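Local coordinates for protein glucuronoarabinoxylan endo-1,4-beta-xylanase (Clostridium papyrosolvens, PDB 4FMV) that probably hydrolyses internal beta-1,4 linkages of plant cell-wall xylan, with a (beta/alpha)8 barrel of glycoside hydrolase family 30 carried in this part of a longer, modular protein, at residues 87-92 / 149-154; 137-142 / 175-180; 179-184 / 200-205. All blocks are in the same frame, centred on the assembly; numbering follows the deposited sequence.

In the fold
The three contacts sit side by side on the (beta/alpha)8 barrel, around the ends of neighbouring parallel strands. Contact 1 joins the loop after strand 82-86 to strand 151-152, in the excursion after strand 137-139. Contact 2 joins strands 137-139 and 172-178. Contact 3 joins the turn after strand 172-178 to strand 201-205. The segments of contacts 1 and 2 alternate along the chain, while contact 3 opens where contact 2 ends, sharing Phe179 and Gln180. The centres of contacts 1 and 2 are about 11 Å apart. Those of contacts 2 and 3 are about 7 Å apart. Those of contacts 1 and 3 are about 16 Å apart. They tie strand ends at the barrel mouth, where this fold carries its active site.

Contact 1. Residues 87-92 / 149-154; sequences PWNPPA and DWTWWT
Trp88 and Trp150 form a T-shaped (edge-to-face) pair. The edge of the Trp88 five-membered ring points at the face of the Trp150 six-membered ring. The two centroids are 4.8 Å apart and the planes meet at 76°. Trp88 CD1 does the touching, 3.6 Å from Trp150 CE3 and offset toward the rim of that face. Trp150 CG stands between its own backbone N and carbonyl carbon (chi1 49°), which turns the face to Trp88. Its indole NE1 bonds to the backbone oxygen of Glu143.

The contact joins two loop regions of the (beta/alpha)8 barrel. Residues 87-92 follow strand 82-86. Residues 149-154 hold the short, weakly bonded strand 151-152, the edge of a small sheet with strands 95-100 and 103-109, in the excursion after strand 137-139.

The polar links centre on Asn89, whose side chain crosses Trp150 at about a right angle. Thr151 OG1 donates to Asn89 OD1 at 2.7 Å. The hydroxyl lies in the carbonyl plane, on a lone pair (C=O...donor angle 122°). The same OG1 also bonds to Gln95 NE2. A water extends the link: Asn89 ND2 gives it a hydrogen bond of 2.8 Å, and the water donates to Asp149 O at 2.6 Å. Asn89 ND2 has a second partner in Glu52, fixing both ends of the amide.

The Pro90 ring meets Thr151 tip to tip, with Pro90 CD 3.4 Å from Thr151 OG1.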
# COMPACT_ATOMS: atom_id res chain seq x y z
N PRO A 87 -4.89 -7.89 -11.56
CA PRO A 87 -6.02 -8.09 -12.49
C PRO A 87 -7.41 -7.84 -11.87
O PRO A 87 -7.68 -8.35 -10.77
CB PRO A 87 -5.84 -9.56 -12.88
CG PRO A 87 -5.27 -10.24 -11.56
CD PRO A 87 -4.68 -9.09 -10.71
N TRP A 88 -8.30 -7.14 -12.58
CA TRP A 88 -9.74 -7.16 -12.30
C TRP A 88 -10.50 -8.29 -12.98
O TRP A 88 -11.51 -8.74 -12.48
CB TRP A 88 -10.41 -5.83 -12.66
CG TRP A 88 -10.26 -4.71 -11.68
CD1 TRP A 88 -11.28 -3.99 -11.09
CD2 TRP A 88 -9.04 -4.12 -11.23
NE1 TRP A 88 -10.74 -2.99 -10.29
CE2 TRP A 88 -9.38 -3.05 -10.36
CE3 TRP A 88 -7.69 -4.39 -11.47
CZ2 TRP A 88 -8.41 -2.28 -9.72
CZ3 TRP A 88 -6.73 -3.61 -10.85
CH2 TRP A 88 -7.10 -2.56 -9.99
N ASN A 89 -10.05 -8.66 -14.18
CA ASN A 89 -10.66 -9.77 -14.92
C ASN A 89 -9.59 -10.52 -15.69
O ASN A 89 -8.58 -9.93 -16.09
CB ASN A 89 -11.71 -9.29 -15.93
CG ASN A 89 -12.87 -8.52 -15.29
OD1 ASN A 89 -13.79 -9.10 -14.71
ND2 ASN A 89 -12.85 -7.21 -15.45
N PRO A 90 -9.81 -11.82 -15.95
CA PRO A 90 -8.94 -12.38 -16.98
C PRO A 90 -9.47 -11.95 -18.35
O PRO A 90 -10.53 -11.32 -18.40
CB PRO A 90 -9.09 -13.88 -16.78
CG PRO A 90 -10.43 -14.06 -16.16
CD PRO A 90 -10.72 -12.81 -15.35
N PRO A 91 -8.79 -12.35 -19.45
CA PRO A 91 -9.36 -12.17 -20.78
C PRO A 91 -10.76 -12.78 -20.87
O PRO A 91 -11.03 -13.79 -20.23
CB PRO A 91 -8.41 -12.96 -21.68
CG PRO A 91 -7.11 -12.87 -20.99
CD PRO A 91 -7.47 -13.01 -19.52
N ALA A 92 -11.62 -12.15 -21.67
CA ALA A 92 -13.01 -12.56 -21.77
C ALA A 92 -13.17 -14.04 -22.08
O ALA A 92 -14.10 -14.67 -21.58
CB ALA A 92 -13.72 -11.72 -22.84
N ASP A 149 -19.20 -6.18 -10.60
CA ASP A 149 -18.75 -5.54 -11.86
C ASP A 149 -17.47 -6.09 -12.52
O ASP A 149 -16.89 -5.46 -13.41
CB ASP A 149 -18.77 -4.02 -11.74
CG ASP A 149 -20.19 -3.49 -11.66
OD1 ASP A 149 -21.03 -3.85 -12.51
OD2 ASP A 149 -20.47 -2.74 -10.71
N TRP A 150 -16.98 -7.19 -11.96
CA TRP A 150 -15.74 -7.86 -12.40
C TRP A 150 -15.86 -9.36 -12.16
O TRP A 150 -16.95 -9.89 -12.34
CB TRP A 150 -14.43 -7.19 -11.96
CG TRP A 150 -14.28 -6.83 -10.52
CD1 TRP A 150 -13.89 -7.65 -9.49
CD2 TRP A 150 -14.43 -5.52 -9.95
NE1 TRP A 150 -13.84 -6.94 -8.31
CE2 TRP A 150 -14.16 -5.63 -8.57
CE3 TRP A 150 -14.79 -4.26 -10.47
CZ2 TRP A 150 -14.22 -4.53 -7.70
CZ3 TRP A 150 -14.86 -3.18 -9.62
CH2 TRP A 150 -14.57 -3.31 -8.25
N THR A 151 -14.73 -10.06 -12.04
CA THR A 151 -14.70 -11.52 -11.82
C THR A 151 -14.73 -11.98 -10.33
O THR A 151 -13.84 -11.62 -9.55
CB THR A 151 -13.47 -12.08 -12.57
OG1 THR A 151 -13.60 -11.74 -13.97
CG2 THR A 151 -13.35 -13.59 -12.43
N TRP A 152 -15.74 -12.76 -9.95
CA TRP A 152 -15.88 -13.34 -8.59
C TRP A 152 -15.01 -14.58 -8.36
O TRP A 152 -14.89 -15.43 -9.25
CB TRP A 152 -17.32 -13.82 -8.35
CG TRP A 152 -18.39 -12.78 -8.21
CD1 TRP A 152 -19.28 -12.38 -9.18
CD2 TRP A 152 -18.72 -12.04 -7.03
NE1 TRP A 152 -20.13 -11.42 -8.68
CE2 TRP A 152 -19.81 -11.19 -7.36
CE3 TRP A 152 -18.20 -12.01 -5.72
CZ2 TRP A 152 -20.38 -10.32 -6.43
CZ3 TRP A 152 -18.77 -11.13 -4.80
CH2 TRP A 152 -19.85 -10.31 -5.16
N TRP A 153 -14.46 -14.72 -7.15
CA TRP A 153 -13.88 -15.97 -6.69
C TRP A 153 -14.35 -16.20 -5.27
O TRP A 153 -14.20 -15.32 -4.43
CB TRP A 153 -12.34 -15.90 -6.60
CG TRP A 153 -11.60 -15.50 -7.83
CD1 TRP A 153 -11.76 -14.37 -8.57
CD2 TRP A 153 -10.53 -16.23 -8.45
NE1 TRP A 153 -10.87 -14.35 -9.62
CE2 TRP A 153 -10.10 -15.47 -9.56
CE3 TRP A 153 -9.90 -17.45 -8.16
CZ2 TRP A 153 -9.06 -15.90 -10.40
CZ3 TRP A 153 -8.87 -17.88 -9.00
CH2 TRP A 153 -8.47 -17.10 -10.10
N THR A 154 -14.90 -17.37 -4.99
CA THR A 154 -15.20 -17.74 -3.62
C THR A 154 -13.88 -17.95 -2.89
O THR A 154 -12.82 -18.11 -3.53
CB THR A 154 -15.99 -19.05 -3.57
OG1 THR A 154 -15.19 -20.11 -4.10
CG2 THR A 154 -17.29 -18.92 -4.38
O HOH W 1 -14.93 -5.32 -15.08

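Contact 2. Residues 137-142 / 175-180; sequences AISVQN and APESFQ
Two neighbouring parallel strands of the (beta/alpha)8 barrel, 137-139 and 172-178, meet here, and the core of the contact is a buried carboxylate inside the barrel. Asn142 begins the Asn-Glu-Pro sequence that in clan A glycoside hydrolases carries the acid/base glutamate. Asn142, Glu143 and Pro144 are consistent with that site.

Ser139 OG donates to Glu177 OE2 at 2.7 Å. It uses the anti lone pair of OE2, away from the other carboxylate oxygen. Ser139 OG is anti to its own backbone N (chi1 -179°), which sends the hydroxyl across to the second strand. Ser139 CB follows closely, 3.2 Å from Glu177 OE2. Glu177 reaches in with an extended chain, CG being anti to its carbonyl carbon (chi1 -65°).

The chain bends here, with a cis peptide before Pro176 and Glu177 at positive phi and psi. Gln141 O packs against Glu177 CB at 3.6 Å. On another side Val140 CG2 touches Ala175 CB loosely at 4.4 Å, under helix 155-164.

Asn142 OD1 stands 4.1 Å from Glu177 OE1, with the amide and carboxylate planes at 77°. The two acceptors are bridged by Arg47, whose NH2 bonds to both. Gln141 NE2 donates to Asn142 O at 2.8 Å and also to Trp88 O, while Gln141 OE1 accepts from Trp153 NE1, which ties the loop to contact 1.

Glu177 is gripped on both oxygens. OE2 also bonds to Ser86, and OE1 to Thr231 and His205 as well as to Arg47. Such a set of hydroxyls and a histidine nitrogen, added to the charge of Arg47, would be expected to hold the carboxylate still and to keep it ionised despite its burial.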
# COMPACT_ATOMS: atom_id res chain seq x y z
N ALA A 137 5.71 -8.36 -7.37
CA ALA A 137 4.68 -9.36 -7.10
C ALA A 137 3.53 -9.20 -8.09
O ALA A 137 3.37 -8.14 -8.70
CB ALA A 137 4.13 -9.21 -5.65
N ILE A 138 2.73 -10.25 -8.24
CA ILE A 138 1.56 -10.20 -9.08
C ILE A 138 0.38 -10.83 -8.34
O ILE A 138 0.55 -11.86 -7.68
CB ILE A 138 1.81 -10.89 -10.45
CG1 ILE A 138 0.69 -10.53 -11.45
CG2 ILE A 138 2.00 -12.42 -10.27
CD1 ILE A 138 1.10 -10.78 -12.93
N SER A 139 -0.80 -10.20 -8.44
CA SER A 139 -1.98 -10.56 -7.67
C SER A 139 -2.90 -11.46 -8.48
O SER A 139 -3.01 -11.30 -9.69
CB SER A 139 -2.72 -9.29 -7.20
OG SER A 139 -3.88 -9.57 -6.41
N VAL A 140 -3.52 -12.43 -7.81
CA VAL A 140 -4.45 -13.35 -8.46
C VAL A 140 -5.72 -12.61 -8.88
O VAL A 140 -6.20 -12.77 -10.00
CB VAL A 140 -4.82 -14.56 -7.53
CG1 VAL A 140 -5.87 -15.49 -8.19
CG2 VAL A 140 -3.57 -15.34 -7.11
N GLN A 141 -6.31 -11.85 -7.97
CA GLN A 141 -7.52 -11.11 -8.31
C GLN A 141 -7.70 -9.86 -7.44
O GLN A 141 -7.56 -9.93 -6.21
CB GLN A 141 -8.75 -12.05 -8.11
CG GLN A 141 -10.13 -11.35 -8.28
CD GLN A 141 -10.45 -10.94 -9.71
OE1 GLN A 141 -10.31 -11.74 -10.63
NE2 GLN A 141 -10.88 -9.67 -9.91
N ASN A 142 -8.12 -8.76 -8.04
CA ASN A 142 -8.63 -7.61 -7.28
C ASN A 142 -10.04 -7.87 -6.74
O ASN A 142 -10.96 -8.18 -7.50
CB ASN A 142 -8.70 -6.38 -8.18
CG ASN A 142 -9.19 -5.17 -7.43
OD1 ASN A 142 -8.47 -4.65 -6.57
ND2 ASN A 142 -10.43 -4.72 -7.71
N ALA A 175 -2.19 -12.31 -2.75
CA ALA A 175 -3.61 -12.60 -2.69
C ALA A 175 -4.15 -12.26 -1.31
O ALA A 175 -3.36 -12.14 -0.37
CB ALA A 175 -3.80 -14.09 -2.92
N PRO A 176 -5.47 -12.33 -1.14
CA PRO A 176 -6.66 -12.22 -2.01
C PRO A 176 -7.09 -10.82 -2.45
O PRO A 176 -8.00 -10.75 -3.27
CB PRO A 176 -7.74 -12.97 -1.23
CG PRO A 176 -7.43 -12.65 0.16
CD PRO A 176 -5.90 -12.63 0.25
N GLU A 177 -6.59 -9.75 -1.81
CA GLU A 177 -7.09 -8.39 -2.03
C GLU A 177 -8.60 -8.26 -1.81
O GLU A 177 -9.32 -7.72 -2.66
CB GLU A 177 -6.71 -7.86 -3.42
CG GLU A 177 -5.19 -7.68 -3.65
CD GLU A 177 -4.93 -6.66 -4.74
OE1 GLU A 177 -5.02 -5.47 -4.42
OE2 GLU A 177 -4.66 -7.06 -5.92
N SER A 178 -9.08 -8.76 -0.68
CA SER A 178 -10.46 -8.57 -0.27
C SER A 178 -10.76 -7.08 -0.14
O SER A 178 -9.92 -6.31 0.34
CB SER A 178 -10.72 -9.27 1.06
OG SER A 178 -11.96 -8.86 1.59
N PHE A 179 -11.97 -6.67 -0.56
CA PHE A 179 -12.30 -5.25 -0.59
C PHE A 179 -12.26 -4.61 0.78
O PHE A 179 -11.99 -3.42 0.90
CB PHE A 179 -13.68 -5.04 -1.25
CG PHE A 179 -14.86 -5.39 -0.35
CD1 PHE A 179 -15.20 -6.71 -0.11
CD2 PHE A 179 -15.65 -4.39 0.19
CE1 PHE A 179 -16.30 -7.04 0.71
CE2 PHE A 179 -16.75 -4.70 1.01
CZ PHE A 179 -17.08 -6.04 1.26
N GLN A 180 -12.73 -5.34 1.79
CA GLN A 180 -12.59 -5.02 3.22
C GLN A 180 -11.61 -5.72 4.18
O GLN A 180 -11.88 -5.73 5.39
CB GLN A 180 -13.86 -4.47 3.89
CG GLN A 180 -15.01 -5.36 4.02
CD GLN A 180 -16.16 -4.71 4.79
OE1 GLN A 180 -16.62 -5.24 5.79
NE2 GLN A 180 -16.63 -3.56 4.30

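Contact 3. Residues 179-184 / 200-205; sequences FQFLKN and DVLGCH
The ring of Phe181 is filled on both faces by unlike partners: the sulfur of Cys204 on one and the CE methylene of Lys183 on the other. Each sits over the centre of the ring. The Cys204 SG lies 3.8 Å from the Phe181 ring centroid and 12° off the normal, a sulfur-aromatic contact over the face. In the (beta/alpha)8 barrel this joins the turn after strand 172-178 to the outer side of strand 201-205, next to helix 183-190.

Cys204 CB comes unusually near Phe181 CD1, 3.2 Å, a short approach best read with caution. Phe181 CG is anti to its backbone N (chi1 -162°), which lays the ring over Cys204. Leu202 CD2 touches it obliquely, 4.1 Å from Phe181 CE1. Phe181 itself has a left-handed backbone conformation. The ring also meets Tyr216.

No hydrogen bond crosses between the segments. A weak, strongly bent CA-H...O contact runs from Gln180 CA to His205 O at 3.4 Å. The His205 ring turns inward instead, toward Glu177, and its ND1 bonds to Glu143, so the strand end links the outer packing with the polar centre.

Lys183 holds its own place over the ring. Its ammonium bonds to Asn213 O, and Lys183 NZ also donates to Phe181 O at 2.8 Å, nearly along the C=O axis at 161°.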
# COMPACT_ATOMS: atom_id res chain seq x y z
N PHE A 179 -11.97 -6.67 -0.56
CA PHE A 179 -12.30 -5.25 -0.59
C PHE A 179 -12.26 -4.61 0.78
O PHE A 179 -11.99 -3.42 0.90
CB PHE A 179 -13.68 -5.04 -1.25
CG PHE A 179 -14.86 -5.39 -0.35
CD1 PHE A 179 -15.20 -6.71 -0.11
CD2 PHE A 179 -15.65 -4.39 0.19
CE1 PHE A 179 -16.30 -7.04 0.71
CE2 PHE A 179 -16.75 -4.70 1.01
CZ PHE A 179 -17.08 -6.04 1.26
N GLN A 180 -12.73 -5.34 1.79
CA GLN A 180 -12.59 -5.02 3.22
C GLN A 180 -11.61 -5.72 4.18
O GLN A 180 -11.88 -5.73 5.39
CB GLN A 180 -13.86 -4.47 3.89
CG GLN A 180 -15.01 -5.36 4.02
CD GLN A 180 -16.16 -4.71 4.79
OE1 GLN A 180 -16.62 -5.24 5.79
NE2 GLN A 180 -16.63 -3.56 4.30
N PHE A 181 -10.69 -6.52 3.65
CA PHE A 181 -9.79 -7.31 4.48
C PHE A 181 -10.63 -8.37 5.22
O PHE A 181 -10.39 -8.68 6.38
CB PHE A 181 -9.06 -6.41 5.49
CG PHE A 181 -7.81 -7.02 6.10
CD1 PHE A 181 -7.24 -8.16 5.56
CD2 PHE A 181 -7.21 -6.46 7.22
CE1 PHE A 181 -6.09 -8.71 6.10
CE2 PHE A 181 -6.06 -7.00 7.77
CZ PHE A 181 -5.50 -8.13 7.20
N LEU A 182 -11.63 -8.90 4.54
CA LEU A 182 -12.46 -9.93 5.16
C LEU A 182 -11.62 -11.20 5.28
O LEU A 182 -11.10 -11.74 4.27
CB LEU A 182 -13.73 -10.17 4.34
CG LEU A 182 -14.69 -8.98 4.24
CD1 LEU A 182 -15.98 -9.32 3.43
CD2 LEU A 182 -15.05 -8.45 5.62
N LYS A 183 -11.50 -11.69 6.52
CA LYS A 183 -10.59 -12.77 6.82
C LYS A 183 -11.05 -14.08 6.21
O LYS A 183 -10.26 -14.99 6.07
CB LYS A 183 -10.38 -12.93 8.34
CG LYS A 183 -9.98 -11.62 9.05
CD LYS A 183 -8.86 -10.85 8.32
CE LYS A 183 -8.45 -9.57 9.09
NZ LYS A 183 -9.53 -8.51 9.08
N ASN A 184 -12.33 -14.18 5.87
CA ASN A 184 -12.80 -15.45 5.32
C ASN A 184 -12.18 -15.68 3.93
O ASN A 184 -12.07 -16.81 3.45
CB ASN A 184 -14.34 -15.55 5.32
CG ASN A 184 -15.01 -14.58 4.35
OD1 ASN A 184 -14.41 -13.59 3.91
ND2 ASN A 184 -16.27 -14.84 4.04
N ASP A 200 3.29 -15.14 -1.29
CA ASP A 200 4.27 -14.18 -0.79
C ASP A 200 3.79 -12.94 -0.05
O ASP A 200 4.39 -12.53 0.95
CB ASP A 200 5.27 -13.87 -1.89
CG ASP A 200 5.81 -15.15 -2.50
OD1 ASP A 200 6.69 -15.76 -1.86
OD2 ASP A 200 5.32 -15.55 -3.57
N VAL A 201 2.74 -12.31 -0.58
CA VAL A 201 2.22 -11.09 0.01
C VAL A 201 0.73 -11.24 0.22
O VAL A 201 0.01 -11.59 -0.72
CB VAL A 201 2.52 -9.84 -0.88
CG1 VAL A 201 1.94 -8.58 -0.26
CG2 VAL A 201 4.05 -9.68 -1.10
N LEU A 202 0.26 -10.99 1.44
CA LEU A 202 -1.18 -11.01 1.68
C LEU A 202 -1.61 -9.56 1.45
O LEU A 202 -1.22 -8.68 2.21
CB LEU A 202 -1.48 -11.45 3.12
CG LEU A 202 -2.91 -11.96 3.42
CD1 LEU A 202 -3.00 -12.62 4.79
CD2 LEU A 202 -3.89 -10.83 3.30
N GLY A 203 -2.33 -9.32 0.34
CA GLY A 203 -2.90 -8.01 0.07
C GLY A 203 -4.33 -7.87 0.56
O GLY A 203 -5.11 -8.80 0.46
N CYS A 204 -4.70 -6.67 0.97
CA CYS A 204 -6.05 -6.39 1.42
C CYS A 204 -6.41 -4.95 1.11
O CYS A 204 -5.53 -4.09 0.98
CB CYS A 204 -6.16 -6.61 2.93
SG CYS A 204 -5.16 -5.45 3.92
N HIS A 205 -7.71 -4.67 1.00
CA HIS A 205 -8.19 -3.30 0.87
C HIS A 205 -8.99 -2.91 2.11
O HIS A 205 -9.50 -3.76 2.84
CB HIS A 205 -9.06 -3.12 -0.38
CG HIS A 205 -8.36 -3.48 -1.65
ND1 HIS A 205 -9.00 -3.49 -2.87
CD2 HIS A 205 -7.09 -3.86 -1.89
CE1 HIS A 205 -8.15 -3.84 -3.81
NE2 HIS A 205 -6.97 -4.08 -3.24